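Local atomic coordinates of putative streptothricin acetyltransferase (PDB entry 3PP9), a protein that is a GNAT-family enzyme that binds acetyl coenzyme A and probably transfers its acetyl group to streptothricin-type antibiotics. Residues L6-L11 with Y79-H84; V28-M33 with V47-S52; G89-K94 with A123-W128. All blocks are in the same frame, centred on the assembly; numbering follows the deposited sequence.

Interaction 1 of 3, residues L6-L11 with Y79-H84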
# COMPACT_ATOMS: atom_id res chain seq x y z
N LEU A 6 23.04 26.03 -0.46
CA LEU A 6 22.07 25.13 0.15
C LEU A 6 22.70 24.04 1.02
O LEU A 6 23.71 23.45 0.66
CB LEU A 6 21.35 24.41 -1.02
CG LEU A 6 20.19 23.50 -0.69
CD1 LEU A 6 19.01 24.37 -0.32
CD2 LEU A 6 19.88 22.61 -1.91
N LEU A 7 22.07 23.75 2.16
CA LEU A 7 22.52 22.68 3.06
C LEU A 7 21.37 21.71 3.30
O LEU A 7 20.27 22.14 3.57
CB LEU A 7 22.96 23.23 4.44
CG LEU A 7 23.19 22.14 5.52
CD1 LEU A 7 24.34 21.22 5.13
CD2 LEU A 7 23.41 22.72 6.91
N ILE A 8 21.64 20.42 3.18
CA ILE A 8 20.67 19.38 3.46
C ILE A 8 21.20 18.63 4.70
O ILE A 8 22.36 18.14 4.71
CB ILE A 8 20.50 18.34 2.32
CG1 ILE A 8 20.05 19.00 1.01
CG2 ILE A 8 19.56 17.24 2.78
CD1 ILE A 8 18.73 19.65 1.05
N ARG A 9 20.41 18.58 5.77
CA ARG A 9 20.84 17.85 6.96
C ARG A 9 19.65 17.26 7.71
O ARG A 9 18.53 17.65 7.50
CB ARG A 9 21.66 18.68 7.95
CG ARG A 9 20.95 19.88 8.59
CD ARG A 9 21.70 20.33 9.86
NE ARG A 9 21.09 21.51 10.44
CZ ARG A 9 20.00 21.50 11.21
NH1 ARG A 9 19.32 20.39 11.43
NH2 ARG A 9 19.52 22.65 11.69
N GLU A 10 19.94 16.32 8.59
CA GLU A 10 18.92 15.66 9.39
C GLU A 10 18.25 16.63 10.35
O GLU A 10 18.91 17.47 11.01
CB GLU A 10 19.55 14.48 10.17
CG GLU A 10 18.58 13.68 11.02
CD GLU A 10 19.28 12.49 11.71
OE1 GLU A 10 20.47 12.28 11.48
OE2 GLU A 10 18.60 11.77 12.46
N LEU A 11 16.93 16.50 10.44
CA LEU A 11 16.11 17.31 11.34
C LEU A 11 16.51 17.04 12.79
O LEU A 11 16.77 15.89 13.18
CB LEU A 11 14.63 16.94 11.17
CG LEU A 11 13.63 17.75 12.01
CD1 LEU A 11 13.56 19.14 11.50
CD2 LEU A 11 12.27 17.09 11.92
N TYR A 79 14.93 14.91 6.46
CA TYR A 79 16.04 15.77 6.08
C TYR A 79 15.42 17.10 5.69
O TYR A 79 14.38 17.12 5.03
CB TYR A 79 16.87 15.24 4.93
CG TYR A 79 17.70 14.05 5.29
CD1 TYR A 79 18.92 14.20 5.92
CD2 TYR A 79 17.28 12.77 4.96
CE1 TYR A 79 19.69 13.10 6.26
CE2 TYR A 79 18.06 11.67 5.27
CZ TYR A 79 19.26 11.84 5.91
OH TYR A 79 20.04 10.73 6.23
N ILE A 80 16.05 18.18 6.11
CA ILE A 80 15.60 19.53 5.76
C ILE A 80 16.60 20.21 4.84
O ILE A 80 17.80 19.96 4.89
CB ILE A 80 15.37 20.45 7.02
CG1 ILE A 80 16.60 20.50 7.94
CG2 ILE A 80 14.14 19.96 7.79
CD1 ILE A 80 16.49 21.46 9.17
N ALA A 81 16.08 21.08 3.97
CA ALA A 81 16.87 21.87 3.07
C ALA A 81 16.92 23.29 3.63
O ALA A 81 15.88 23.94 3.81
CB ALA A 81 16.23 21.89 1.68
N LEU A 82 18.12 23.80 3.87
CA LEU A 82 18.34 25.13 4.42
C LEU A 82 19.02 26.04 3.41
O LEU A 82 20.07 25.69 2.86
CB LEU A 82 19.24 25.03 5.66
CG LEU A 82 18.56 24.38 6.86
CD1 LEU A 82 19.60 23.73 7.78
CD2 LEU A 82 17.73 25.42 7.58
N LEU A 83 18.45 27.23 3.24
CA LEU A 83 19.00 28.24 2.35
C LEU A 83 18.80 29.57 3.07
O LEU A 83 17.72 29.85 3.56
CB LEU A 83 18.26 28.28 1.01
CG LEU A 83 18.98 29.17 -0.00
CD1 LEU A 83 20.35 28.59 -0.36
CD2 LEU A 83 18.16 29.38 -1.25
N HIS A 84 19.84 30.41 3.09
CA HIS A 84 19.81 31.72 3.77
C HIS A 84 19.10 31.72 5.12
O HIS A 84 18.18 32.50 5.35
CB HIS A 84 19.33 32.89 2.88
CG HIS A 84 17.99 32.69 2.23
ND1 HIS A 84 16.80 32.85 2.90
CD2 HIS A 84 17.66 32.44 0.94
CE1 HIS A 84 15.79 32.65 2.07
NE2 HIS A 84 16.29 32.41 0.87
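Strand 7-10 is the outermost strand at one end of the central GNAT sheet, and its antiparallel pairing with strand 76-83 illustrates how such a strand is held by backbone and side chains together. Leu6, ahead of the strand, brings its CD1 to 3.6 Å from Leu82 O. Leu7 follows as a hydrogen-bonded pair with Leu82: Leu7 N donates to Leu82 O, and Leu82 N to Leu7 O at 2.7 Å in a nearly straight bond (171° at the hydrogen), while their side chains run alongside each other, CD2 to CD1. Ile8 lies opposite Ala81 as a non-hydrogen-bonded pair on the other face, where helix 117-131 packs. There Ile8 CD1 is 3.4 Å from Ala81 CB, tighter than usual van der Waals contact. Arg9 pairs with Ile80 through two more backbone bonds, and its CG takes the crowded position between backbone N and carbonyl carbon (chi1 63°). That position, chi4 (79°) and a bond from Arg9 NH1 to Glu10 O (3.0 Å, in the guanidinium plane but above the carbonyl plane) set one guanidinium face on Ile80 CD1, 3.8 Å from Arg9 NH1; Asp15 adds a salt bridge to NH1. Glu10 sets its CB near Tyr79 CE1, the ring meeting the backbone at Arg9 C with its edge. Leu11, leaving the strand, crosses Ile80 at about a right angle, Leu11 CD1 3.8 Å from Ile80 CG2.

Interaction 2 of 3, residues V28-M33 with V47-S52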
# COMPACT_ATOMS: atom_id res chain seq x y z
N VAL A 28 -2.85 21.61 -10.22
CA VAL A 28 -3.21 20.42 -10.96
C VAL A 28 -3.63 21.00 -12.31
O VAL A 28 -4.55 21.81 -12.36
CB VAL A 28 -4.39 19.67 -10.35
CG1 VAL A 28 -4.91 18.60 -11.35
CG2 VAL A 28 -3.95 19.02 -9.04
N ASN A 29 -2.94 20.63 -13.40
CA ASN A 29 -3.31 21.12 -14.73
C ASN A 29 -3.48 20.01 -15.74
O ASN A 29 -3.85 20.27 -16.90
CB ASN A 29 -2.27 22.12 -15.24
CG ASN A 29 -0.86 21.57 -15.26
OD1 ASN A 29 -0.62 20.39 -15.00
ND2 ASN A 29 0.10 22.46 -15.51
N ALA A 30 -3.22 18.77 -15.31
CA ALA A 30 -3.31 17.62 -16.18
C ALA A 30 -3.30 16.37 -15.33
O ALA A 30 -3.15 16.44 -14.12
CB ALA A 30 -2.10 17.61 -17.10
N ARG A 31 -3.48 15.24 -15.99
CA ARG A 31 -3.45 13.97 -15.29
C ARG A 31 -2.86 12.90 -16.17
O ARG A 31 -2.91 12.99 -17.40
CB ARG A 31 -4.85 13.52 -14.83
CG ARG A 31 -5.87 13.27 -15.95
CD ARG A 31 -7.16 12.70 -15.40
NE ARG A 31 -8.17 12.50 -16.44
CZ ARG A 31 -9.31 11.82 -16.29
NH1 ARG A 31 -9.61 11.20 -15.15
NH2 ARG A 31 -10.14 11.72 -17.32
N LEU A 32 -2.22 11.92 -15.53
CA LEU A 32 -1.67 10.78 -16.25
C LEU A 32 -2.76 9.78 -16.59
O LEU A 32 -3.67 9.53 -15.80
CB LEU A 32 -0.53 10.08 -15.49
CG LEU A 32 0.92 10.56 -15.66
CD1 LEU A 32 1.18 11.99 -15.29
CD2 LEU A 32 1.86 9.66 -14.87
N MSE A 33 -2.65 9.23 -17.79
CA MSE A 33 -3.58 8.24 -18.30
C MSE A 33 -2.72 7.00 -18.41
O MSE A 33 -1.75 7.01 -19.16
CB MSE A 33 -4.06 8.63 -19.70
CG MSE A 33 -4.61 10.03 -19.79
SE MSE A 33 -6.15 10.28 -18.66
CE MSE A 33 -7.41 9.04 -19.50
N VAL A 47 -0.32 12.10 -21.08
CA VAL A 47 -0.78 13.20 -20.25
C VAL A 47 -2.01 13.84 -20.88
O VAL A 47 -2.03 14.06 -22.09
CB VAL A 47 0.34 14.24 -20.11
CG1 VAL A 47 -0.17 15.48 -19.39
CG2 VAL A 47 1.54 13.64 -19.38
N GLU A 48 -3.03 14.09 -20.08
CA GLU A 48 -4.27 14.72 -20.55
C GLU A 48 -4.53 15.98 -19.73
O GLU A 48 -4.51 15.93 -18.50
CB GLU A 48 -5.47 13.78 -20.42
CG GLU A 48 -6.77 14.35 -20.97
CD GLU A 48 -7.97 13.42 -20.85
OE1 GLU A 48 -9.09 13.83 -21.21
OE2 GLU A 48 -7.81 12.27 -20.39
N ASP A 49 -4.80 17.10 -20.39
CA ASP A 49 -5.09 18.33 -19.65
C ASP A 49 -6.43 18.19 -18.93
O ASP A 49 -7.32 17.49 -19.42
CB ASP A 49 -5.20 19.53 -20.60
CG ASP A 49 -3.86 19.97 -21.21
OD1 ASP A 49 -2.79 19.55 -20.76
OD2 ASP A 49 -3.91 20.78 -22.17
N VAL A 50 -6.55 18.85 -17.79
CA VAL A 50 -7.80 18.89 -17.02
C VAL A 50 -7.99 20.34 -16.54
O VAL A 50 -7.01 21.07 -16.45
CB VAL A 50 -7.78 17.97 -15.80
CG1 VAL A 50 -7.61 16.52 -16.23
CG2 VAL A 50 -6.70 18.41 -14.80
N PRO A 51 -9.24 20.78 -16.29
CA PRO A 51 -9.44 22.14 -15.79
C PRO A 51 -8.57 22.33 -14.55
O PRO A 51 -8.59 21.49 -13.64
CB PRO A 51 -10.93 22.19 -15.49
CG PRO A 51 -11.52 21.16 -16.39
CD PRO A 51 -10.52 20.07 -16.46
N SER A 52 -7.81 23.42 -14.50
CA SER A 52 -6.86 23.60 -13.43
C SER A 52 -7.43 24.00 -12.08
O SER A 52 -8.49 24.64 -11.99
CB SER A 52 -5.79 24.61 -13.84
OG SER A 52 -5.16 24.23 -15.06
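Backbone hydrogen bonding joins strands 25-36 and 43-56 here, and it is regular at one end and distorted at the other. Arg31 and Glu48 form a hydrogen-bonded antiparallel pair: Arg31 N reaches Glu48 O at 2.8 Å, in the carbonyl plane, and Glu48 N returns a bond to Arg31 O. Two residues earlier, Asn29 has psi near zero (-3°), far from an extended conformation. Its O is still met by Val50 N at 3.2 Å, but the donor stands 51° above the carbonyl plane. Still nearer the start of the segment, Val28 O receives a CA-H...O contact from Ser52 CA.

Arg31 and Glu48 share one face. They run side by side, and a long salt bridge of 3.9 Å links Arg31 NH2 to Glu48 OE2, with guanidinium and carboxylate planes 49° apart. The same OE2 lies 3.1 Å from SE of Met33, a selenomethionine whose bent chain crosses the extended Glu48 obliquely.

Apolar contacts complete the pairing. Val50 divides its branches, CG1 packing 3.7 Å from Arg31 CG and CG2 meeting Val28 CG1. Ala30 CB touches Val47 CG1 on the side where Val146 of helix 146-154 also packs.

Together these contacts make a twisted antiparallel beta hairpin, a two-stranded sheet separate from the central one. It is inserted between that sheet's first two strands, the interval where GNAT proteins commonly carry helices.

Interaction 3 of 3, residues G89-K94 with A123-W128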
# COMPACT_ATOMS: atom_id res chain seq x y z
N GLY A 89 12.56 23.41 2.37
CA GLY A 89 12.06 22.13 1.87
C GLY A 89 12.45 21.00 2.80
O GLY A 89 13.25 21.20 3.70
N PHE A 90 11.84 19.84 2.61
CA PHE A 90 12.14 18.71 3.47
C PHE A 90 11.68 17.41 2.80
O PHE A 90 10.93 17.42 1.82
CB PHE A 90 11.48 18.87 4.85
CG PHE A 90 9.99 18.95 4.80
CD1 PHE A 90 9.35 20.18 4.73
CD2 PHE A 90 9.22 17.81 4.80
CE1 PHE A 90 7.96 20.25 4.67
CE2 PHE A 90 7.83 17.88 4.74
CZ PHE A 90 7.21 19.10 4.66
N ILE A 91 12.21 16.30 3.29
CA ILE A 91 11.83 14.99 2.82
C ILE A 91 11.65 14.09 4.05
O ILE A 91 12.46 14.13 4.98
CB ILE A 91 12.81 14.40 1.76
CG1 ILE A 91 12.22 13.15 1.11
CG2 ILE A 91 14.19 14.15 2.38
CD1 ILE A 91 12.99 12.71 -0.14
N VAL A 92 10.54 13.33 4.05
CA VAL A 92 10.15 12.44 5.14
C VAL A 92 10.29 11.00 4.63
O VAL A 92 9.68 10.61 3.64
CB VAL A 92 8.69 12.70 5.56
CG1 VAL A 92 8.32 11.87 6.80
CG2 VAL A 92 8.44 14.21 5.87
N LEU A 93 11.09 10.20 5.34
CA LEU A 93 11.37 8.84 4.92
C LEU A 93 11.15 7.79 6.01
O LEU A 93 11.34 8.07 7.19
CB LEU A 93 12.87 8.78 4.61
CG LEU A 93 13.36 9.72 3.52
CD1 LEU A 93 14.87 9.80 3.49
CD2 LEU A 93 12.82 9.31 2.18
N LYS A 94 10.76 6.59 5.59
CA LYS A 94 10.62 5.47 6.51
C LYS A 94 11.13 4.24 5.78
O LYS A 94 11.38 4.28 4.56
CB LYS A 94 9.18 5.17 6.91
CG LYS A 94 8.35 4.56 5.82
CD LYS A 94 7.02 4.05 6.35
CE LYS A 94 6.20 3.41 5.23
NZ LYS A 94 4.89 2.90 5.72
N ALA A 123 18.73 12.90 -3.49
CA ALA A 123 20.09 12.37 -3.38
C ALA A 123 20.39 11.98 -1.94
O ALA A 123 20.97 10.92 -1.68
CB ALA A 123 21.09 13.37 -3.87
N GLN A 124 19.99 12.82 -0.98
CA GLN A 124 20.24 12.49 0.41
C GLN A 124 19.43 11.27 0.85
O GLN A 124 19.89 10.47 1.65
CB GLN A 124 19.95 13.68 1.33
CG GLN A 124 20.23 13.41 2.80
CD GLN A 124 21.68 13.11 3.10
OE1 GLN A 124 22.54 13.94 2.82
NE2 GLN A 124 21.95 11.96 3.70
N ALA A 125 18.21 11.14 0.35
CA ALA A 125 17.37 10.01 0.67
C ALA A 125 18.01 8.73 0.16
O ALA A 125 17.95 7.71 0.83
CB ALA A 125 15.96 10.19 0.07
N LYS A 126 18.65 8.79 -1.01
CA LYS A 126 19.33 7.61 -1.54
C LYS A 126 20.47 7.23 -0.63
O LYS A 126 20.69 6.05 -0.40
CB LYS A 126 19.80 7.81 -2.99
CG LYS A 126 18.68 8.00 -3.96
CD LYS A 126 19.12 7.96 -5.42
CE LYS A 126 20.13 9.01 -5.81
NZ LYS A 126 20.45 8.89 -7.27
N GLN A 127 21.23 8.20 -0.13
CA GLN A 127 22.35 7.92 0.79
C GLN A 127 21.82 7.23 2.05
O GLN A 127 22.39 6.24 2.51
CB GLN A 127 23.08 9.20 1.19
CG GLN A 127 23.82 9.93 0.07
CD GLN A 127 25.12 9.27 -0.31
OE1 GLN A 127 25.85 9.77 -1.18
NE2 GLN A 127 25.45 8.16 0.34
N TRP A 128 20.73 7.75 2.61
CA TRP A 128 20.14 7.17 3.81
C TRP A 128 19.71 5.73 3.56
O TRP A 128 20.00 4.83 4.36
CB TRP A 128 18.95 8.02 4.25
CG TRP A 128 18.27 7.51 5.48
CD1 TRP A 128 18.66 7.72 6.78
CD2 TRP A 128 17.04 6.77 5.55
NE1 TRP A 128 17.78 7.11 7.64
CE2 TRP A 128 16.76 6.55 6.92
CE3 TRP A 128 16.13 6.31 4.59
CZ2 TRP A 128 15.63 5.86 7.34
CZ3 TRP A 128 15.02 5.62 5.01
CH2 TRP A 128 14.77 5.41 6.38
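Trp128 N is held by one hydrogen bond, to Gln124 O at 3.0 Å, the helical turn that sets the indole in place. Against the strand the contact is left to backbone and hydrocarbon, and no hydrogen bond crosses it; the side chain of Lys94 starts off away from helix 117-131 and makes a cation-pi contact with Tyr102. Ala125 sits at the middle. Its CB is 3.6 Å from Leu93 CD1 and also touches Leu93 CD2, so the forked tip of the leucine straddles a single methyl group, while Ile91 CD1 reaches that methyl from further back along the strand. Trp128, its CG anti to the backbone N (chi1 180°), brings its six-membered ring against the strand at Leu93 and Lys94. Leu93 CB lies over one face of this ring in a CH-pi contact, 4.3 Å from the centroid and 28° off the normal. Lys94 O lies in the plane of the ring at its edge, 3.9 Å from Trp128 CZ3. Small and large residues thus share one buried face of the helix segment, whose axis makes 26° with that of the strand segment. Such packing is typical of the GNAT alpha/beta fold, in which 117-131 forms the beta-alpha-beta crossover between parallel strands 101-108 and 136-142.

Interactions 1 and 3 belong to one body. Strands 76-83 and 86-95 are neighbours in the central sheet, joined by probable hydrogen bonds from Ala81 N to Gly89 O and from Ile91 N to Tyr79 O, and Tyr79 OH also packs on Trp128 CD1. Interaction 1 is partly buried at the sheet margin and depends on backbone bonds; interaction 3 is almost wholly apolar, with no hydrogen bond across it, and lies in the core. Interaction 2 lies on the opposite side of the chain's centre, its nearest atoms about 22 Å from interaction 1, and its more exposed hairpin mixes backbone bonds with charged side chains. Chemistry thus follows position in the fold.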